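Local atomic coordinates of aminotransferase, class I and II (Erwinia tasmaniensis, PDB entry 5Z0Q), a protein that belongs to the class I and II aminotransferase family, is also called OvoB, and binds pyridoxal-5'-phosphate. Residues A[90-95]-A[258-263]; A[228-233]-A[254-259]. All blocks are in the same frame, centred on the assembly; numbering follows the deposited sequence.

Contact 1 of 2, residues A[90-95]-A[258-263]; sequences QPEWLV and ELRARF
Arg-260 and Phe-263 of helix 257-267 pack against Glu-92, Trp-93 and Val-95, a mixed polar and apolar contact beside the 94-97 edge of the large mixed β-sheet. This mostly parallel, helix-flanked sheet is that of the large domain of fold-type I PLP enzymes; the contact is peripheral, the side chain of Phe-263 lying about 12 Å from the bound PLP. The helix meets a 3-10 turn (91-93) and the strand that it leads into, and the backbones stay apart, with CA of Trp-93 7.6 Å from CA of Arg-260, so side chains fill the gap.

Arg-260 does most of the work. Its chain runs extended as far as CD and bends at chi3 (-42°), which turns NE back toward the 3-10 turn. One face of the guanidinium then lies under the carbonyl of Glu-92, whose O stands 3.0 Å above the plane. The angle rules out a hydrogen bond between NE and this oxygen. NH2 comes within 3.3 Å of Trp-93 CD1 in an oblique approach, although the guanidinium and indole planes are only 16° apart.

The apolar part depends on the two branches of Val-95. CG2 touches Arg-260 CG at 4.0 Å, while CG1, anti to the backbone N (chi1 176°), meets Phe-263 CE2 at 4.0 Å, at the edge of the phenyl ring.

Arg-260 NE donates to the backbone O of Ile-254, while Glu-92 O only lies over the guanidinium face and may offer electrostatic attraction; the aliphatic stem packs on Val-95.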
loop_
_atom_site.group_PDB
_atom_site.type_symbol
_atom_site.label_atom_id
_atom_site.label_comp_id
_atom_site.label_asym_id
_atom_site.label_seq_id
_atom_site.Cartn_x
_atom_site.Cartn_y
_atom_site.Cartn_z
ATOM N N GLN A 90 16.572 14.340 11.366
ATOM C CA GLN A 90 16.657 15.157 10.163
ATOM C C GLN A 90 15.525 14.789 9.206
ATOM O O GLN A 90 15.202 13.607 9.055
ATOM C CB GLN A 90 18.007 14.970 9.475
ATOM C CG GLN A 90 18.914 16.183 9.578
ATOM C CD GLN A 90 18.991 16.730 10.990
ATOM O OE1 GLN A 90 19.530 16.086 11.891
ATOM N NE2 GLN A 90 18.441 17.922 11.193
ATOM N N PRO A 91 14.905 15.777 8.557
ATOM C CA PRO A 91 13.728 15.474 7.723
ATOM C C PRO A 91 14.006 14.504 6.586
ATOM O O PRO A 91 13.150 13.666 6.279
ATOM C CB PRO A 91 13.309 16.857 7.203
ATOM C CG PRO A 91 13.845 17.816 8.215
ATOM C CD PRO A 91 15.147 17.224 8.669
ATOM N N GLU A 92 15.179 14.582 5.955
ATOM C CA GLU A 92 15.461 13.700 4.827
ATOM C C GLU A 92 15.711 12.258 5.250
ATOM O O GLU A 92 15.837 11.391 4.378
ATOM C CB GLU A 92 16.659 14.220 4.024
ATOM C CG GLU A 92 17.995 14.171 4.750
ATOM C CD GLU A 92 18.256 15.407 5.589
ATOM O OE1 GLU A 92 17.313 16.199 5.801
ATOM O OE2 GLU A 92 19.410 15.590 6.032
ATOM N N TRP A 93 15.785 11.977 6.553
ATOM C CA TRP A 93 15.924 10.600 7.015
ATOM C C TRP A 93 14.637 9.805 6.856
ATOM O O TRP A 93 14.683 8.570 6.860
ATOM C CB TRP A 93 16.350 10.566 8.484
ATOM C CG TRP A 93 17.702 11.142 8.761
ATOM C CD1 TRP A 93 18.602 11.608 7.848
ATOM C CD2 TRP A 93 18.309 11.313 10.047
ATOM N NE1 TRP A 93 19.733 12.059 8.486
ATOM C CE2 TRP A 93 19.577 11.888 9.837
ATOM C CE3 TRP A 93 17.903 11.035 11.356
ATOM C CZ2 TRP A 93 20.443 12.191 10.886
ATOM C CZ3 TRP A 93 18.763 11.335 12.396
ATOM C CH2 TRP A 93 20.018 11.907 12.155
ATOM N N LEU A 94 13.498 10.477 6.719
ATOM C CA LEU A 94 12.209 9.804 6.746
ATOM C C LEU A 94 11.862 9.213 5.385
ATOM O O LEU A 94 12.131 9.812 4.341
ATOM C CB LEU A 94 11.113 10.775 7.186
ATOM C CG LEU A 94 11.294 11.401 8.570
ATOM C CD1 LEU A 94 10.150 12.348 8.884
ATOM C CD2 LEU A 94 11.406 10.323 9.634
ATOM N N VAL A 95 11.266 8.022 5.412
ATOM C CA VAL A 95 10.713 7.367 4.229
ATOM C C VAL A 95 9.364 6.795 4.644
ATOM O O VAL A 95 9.304 5.888 5.481
ATOM C CB VAL A 95 11.623 6.259 3.677
ATOM C CG1 VAL A 95 10.944 5.547 2.519
ATOM C CG2 VAL A 95 12.962 6.828 3.236
ATOM N N GLU A 258 23.564 6.339 2.134
ATOM C CA GLU A 258 23.714 5.215 1.216
ATOM C C GLU A 258 22.697 4.120 1.514
ATOM O O GLU A 258 22.140 3.515 0.590
ATOM C CB GLU A 258 25.134 4.658 1.288
ATOM C CG GLU A 258 25.448 3.643 0.197
ATOM C CD GLU A 258 26.136 2.398 0.727
ATOM O OE1 GLU A 258 26.121 1.366 0.023
ATOM O OE2 GLU A 258 26.687 2.447 1.848
ATOM N N LEU A 259 22.447 3.845 2.797
ATOM C CA LEU A 259 21.450 2.843 3.150
ATOM C C LEU A 259 20.045 3.296 2.780
ATOM O O LEU A 259 19.176 2.460 2.507
ATOM C CB LEU A 259 21.528 2.519 4.642
ATOM C CG LEU A 259 22.835 1.896 5.135
ATOM C CD1 LEU A 259 22.753 1.579 6.620
ATOM C CD2 LEU A 259 23.180 0.648 4.335
ATOM N N ARG A 260 19.801 4.610 2.765
ATOM C CA ARG A 260 18.488 5.107 2.369
ATOM C C ARG A 260 18.275 4.962 0.867
ATOM O O ARG A 260 17.155 4.698 0.417
ATOM C CB ARG A 260 18.324 6.565 2.796
ATOM C CG ARG A 260 16.885 7.059 2.751
ATOM C CD ARG A 260 16.789 8.553 3.026
ATOM N NE ARG A 260 17.667 8.977 4.112
ATOM C CZ ARG A 260 18.686 9.818 3.963
ATOM N NH1 ARG A 260 18.948 10.336 2.772
ATOM N NH2 ARG A 260 19.438 10.147 5.005
ATOM N N ALA A 261 19.339 5.137 0.078
ATOM C CA ALA A 261 19.224 4.961 -1.367
ATOM C C ALA A 261 19.000 3.497 -1.724
ATOM O O ALA A 261 18.195 3.188 -2.610
ATOM C CB ALA A 261 20.472 5.504 -2.063
ATOM N N ARG A 262 19.707 2.584 -1.051
ATOM C CA ARG A 262 19.476 1.160 -1.273
ATOM C C ARG A 262 18.072 0.752 -0.847
ATOM O O ARG A 262 17.459 -0.116 -1.477
ATOM C CB ARG A 262 20.521 0.335 -0.518
ATOM C CG ARG A 262 21.952 0.567 -0.975
ATOM C CD ARG A 262 22.952 -0.056 -0.011
ATOM N NE ARG A 262 22.770 -1.499 0.123
ATOM C CZ ARG A 262 23.478 -2.269 0.945
ATOM N NH1 ARG A 262 24.419 -1.733 1.713
ATOM N NH2 ARG A 262 23.246 -3.573 1.001
ATOM N N PHE A 263 17.550 1.369 0.216
ATOM C CA PHE A 263 16.196 1.068 0.667
ATOM C C PHE A 263 15.163 1.559 -0.339
ATOM O O PHE A 263 14.254 0.813 -0.727
ATOM C CB PHE A 263 15.961 1.697 2.041
ATOM C CG PHE A 263 14.648 1.323 2.673
ATOM C CD1 PHE A 263 14.537 0.181 3.447
ATOM C CD2 PHE A 263 13.529 2.123 2.507
ATOM C CE1 PHE A 263 13.333 -0.163 4.035
ATOM C CE2 PHE A 263 12.324 1.786 3.091
ATOM C CZ PHE A 263 12.226 0.641 3.856
#

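Contact 2 of 2, residues A[228-233]-A[254-259]; sequences AAQRSI and IPNPEL
The side-chain amide of Asn-256 is sandwiched: Gln-230 OE1 lies over one face, 3.7 Å from Asn-256 CG, and Leu-259 of its own segment covers the opposite face, with Leu-259 CG 3.6 Å from Asn-256 CG. At the edge of the amide, ND2 donates to the backbone O of Gln-230 over 2.7 Å. This bond is nearly straight (174°), and acceptor and donor lie in each other's planes. At the other end of the amide, OD1 accepts from Glu-258 N and Leu-259 N, both weakly, which makes Asn-256 the N-cap of helix 257-267. One amide therefore caps the helix and ties it to the backbone carbonyl of Gln-230, between helix 226-229 and strand 232-236.

Gln-230 leaves the backbone away from the partner segment, but its chain bends at chi2 (-63°) and brings CD back toward it. Its amide plane makes 49° with that of Asn-256, the two side chains crossing at about a right angle.

Ala-229 O sits over one face of the puckered Pro-255 ring, nearest CG at 3.2 Å, and the indole of Trp-93 covers the other face. Ala-229 CB also touches Pro-255 CG at 3.9 Å. Further along, Ile-233 and Ile-254 lie side by side and point the same way, with their CG1 atoms 3.7 Å apart. Ser-232 OG donates to Ala-228 O at 2.8 Å, joining strand start to helix end.

The contact packs the exit of helix 226-229 and the start of strand 232-236 against the loop from strand 250-253 into helix 257-267, at the large domain's periphery; the Ile-233 side chain is about 12 Å from PLP. Arg-231 forms a salt bridge with Asp-227, Ile-233 packs on Cys-202 of strand 200-204 and on Phe-263, and Leu-259 reaches Leu-200.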
loop_
_atom_site.group_PDB
_atom_site.type_symbol
_atom_site.label_atom_id
_atom_site.label_comp_id
_atom_site.label_asym_id
_atom_site.label_seq_id
_atom_site.Cartn_x
_atom_site.Cartn_y
_atom_site.Cartn_z
ATOM N N ALA A 228 25.343 3.903 15.788
ATOM C CA ALA A 228 24.103 3.141 15.691
ATOM C C ALA A 228 23.152 3.766 14.679
ATOM O O ALA A 228 22.430 3.053 13.974
ATOM C CB ALA A 228 23.437 3.045 17.064
ATOM N N ALA A 229 23.136 5.098 14.598
ATOM C CA ALA A 229 22.253 5.771 13.652
ATOM C C ALA A 229 22.669 5.495 12.211
ATOM O O ALA A 229 21.814 5.309 11.339
ATOM C CB ALA A 229 22.236 7.273 13.931
ATOM N N GLN A 230 23.974 5.457 11.944
ATOM C CA GLN A 230 24.476 5.259 10.589
ATOM C C GLN A 230 24.486 3.799 10.157
ATOM O O GLN A 230 24.903 3.509 9.031
ATOM C CB GLN A 230 25.886 5.842 10.461
ATOM C CG GLN A 230 25.946 7.355 10.609
ATOM C CD GLN A 230 25.172 8.076 9.522
ATOM O OE1 GLN A 230 25.130 7.629 8.376
ATOM N NE2 GLN A 230 24.549 9.193 9.880
ATOM N N ARG A 231 24.036 2.877 11.010
ATOM C CA ARG A 231 24.043 1.458 10.679
ATOM C C ARG A 231 22.669 0.813 10.828
ATOM O O ARG A 231 22.562 -0.415 10.725
ATOM C CB ARG A 231 25.061 0.711 11.552
ATOM C CG ARG A 231 24.611 0.521 12.995
ATOM C CD ARG A 231 25.762 0.139 13.921
ATOM N NE ARG A 231 26.520 -1.013 13.439
ATOM C CZ ARG A 231 27.782 -0.955 13.025
ATOM N NH1 ARG A 231 28.436 0.197 13.042
ATOM N NH2 ARG A 231 28.393 -2.053 12.602
ATOM N N SER A 232 21.618 1.599 11.056
ATOM C CA SER A 232 20.317 1.055 11.415
ATOM C C SER A 232 19.205 1.716 10.612
ATOM O O SER A 232 19.397 2.735 9.946
ATOM C CB SER A 232 20.037 1.230 12.913
ATOM O OG SER A 232 19.811 2.593 13.226
ATOM N N ILE A 233 18.026 1.103 10.693
ATOM C CA ILE A 233 16.784 1.658 10.170
ATOM C C ILE A 233 15.721 1.499 11.250
ATOM O O ILE A 233 15.600 0.428 11.853
ATOM C CB ILE A 233 16.347 0.971 8.861
ATOM C CG1 ILE A 233 14.937 1.415 8.466
ATOM C CG2 ILE A 233 16.432 -0.546 8.985
ATOM C CD1 ILE A 233 14.378 0.688 7.266
ATOM N N ILE A 254 16.040 6.329 8.299
ATOM C CA ILE A 254 17.332 5.842 7.839
ATOM C C ILE A 254 18.290 7.026 7.783
ATOM O O ILE A 254 18.316 7.773 6.804
ATOM C CB ILE A 254 17.220 5.156 6.466
ATOM C CG1 ILE A 254 15.925 4.345 6.381
ATOM C CG2 ILE A 254 18.422 4.259 6.222
ATOM C CD1 ILE A 254 15.625 3.815 4.999
ATOM N N PRO A 255 19.094 7.236 8.831
ATOM C CA PRO A 255 20.040 8.361 8.805
ATOM C C PRO A 255 21.155 8.191 7.787
ATOM O O PRO A 255 21.659 9.193 7.267
ATOM C CB PRO A 255 20.588 8.394 10.240
ATOM C CG PRO A 255 19.584 7.640 11.056
ATOM C CD PRO A 255 19.052 6.579 10.146
ATOM N N ASN A 256 21.553 6.962 7.487
ATOM C CA ASN A 256 22.628 6.741 6.527
ATOM C C ASN A 256 22.140 7.079 5.124
ATOM O O ASN A 256 21.115 6.546 4.684
ATOM C CB ASN A 256 23.109 5.291 6.595
ATOM C CG ASN A 256 24.410 5.066 5.841
ATOM O OD1 ASN A 256 24.583 5.531 4.714
ATOM N ND2 ASN A 256 25.333 4.346 6.466
ATOM N N PRO A 257 22.834 7.959 4.395
ATOM C CA PRO A 257 22.377 8.285 3.033
ATOM C C PRO A 257 22.477 7.115 2.072
ATOM O O PRO A 257 21.563 6.904 1.264
ATOM C CB PRO A 257 23.301 9.442 2.623
ATOM C CG PRO A 257 23.839 9.989 3.912
ATOM C CD PRO A 257 23.956 8.809 4.823
ATOM N N GLU A 258 23.564 6.339 2.134
ATOM C CA GLU A 258 23.714 5.215 1.216
ATOM C C GLU A 258 22.697 4.120 1.514
ATOM O O GLU A 258 22.140 3.515 0.590
ATOM C CB GLU A 258 25.134 4.658 1.288
ATOM C CG GLU A 258 25.448 3.643 0.197
ATOM C CD GLU A 258 26.136 2.398 0.727
ATOM O OE1 GLU A 258 26.121 1.366 0.023
ATOM O OE2 GLU A 258 26.687 2.447 1.848
ATOM N N LEU A 259 22.447 3.845 2.797
ATOM C CA LEU A 259 21.450 2.843 3.150
ATOM C C LEU A 259 20.045 3.296 2.780
ATOM O O LEU A 259 19.176 2.460 2.507
ATOM C CB LEU A 259 21.528 2.519 4.642
ATOM C CG LEU A 259 22.835 1.896 5.135
ATOM C CD1 LEU A 259 22.753 1.579 6.620
ATOM C CD2 LEU A 259 23.180 0.648 4.335
#

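In the fold
From the N terminus, 90-95 comes first and leads into strand 94-97, the edge of the large sheet. Contact 1 closes on it only after 162 intervening residues, which include all seven other strands of the sheet. Contact 2 spans just 20 residues, from the end of helix 226-229 and the start of strand 232-236, through the antiparallel strand 250-253, to helix 257-267, and so nests inside the loop of contact 1. The two share Glu-258 and Leu-259, and their centres are 7 Å apart. Trp-93 O and Ile-254 N, a probable hydrogen bond, join them directly. Together they fasten helix 257-267 to edge strand 94-97 and to strand 232-236, the third across, with 250-253 between them.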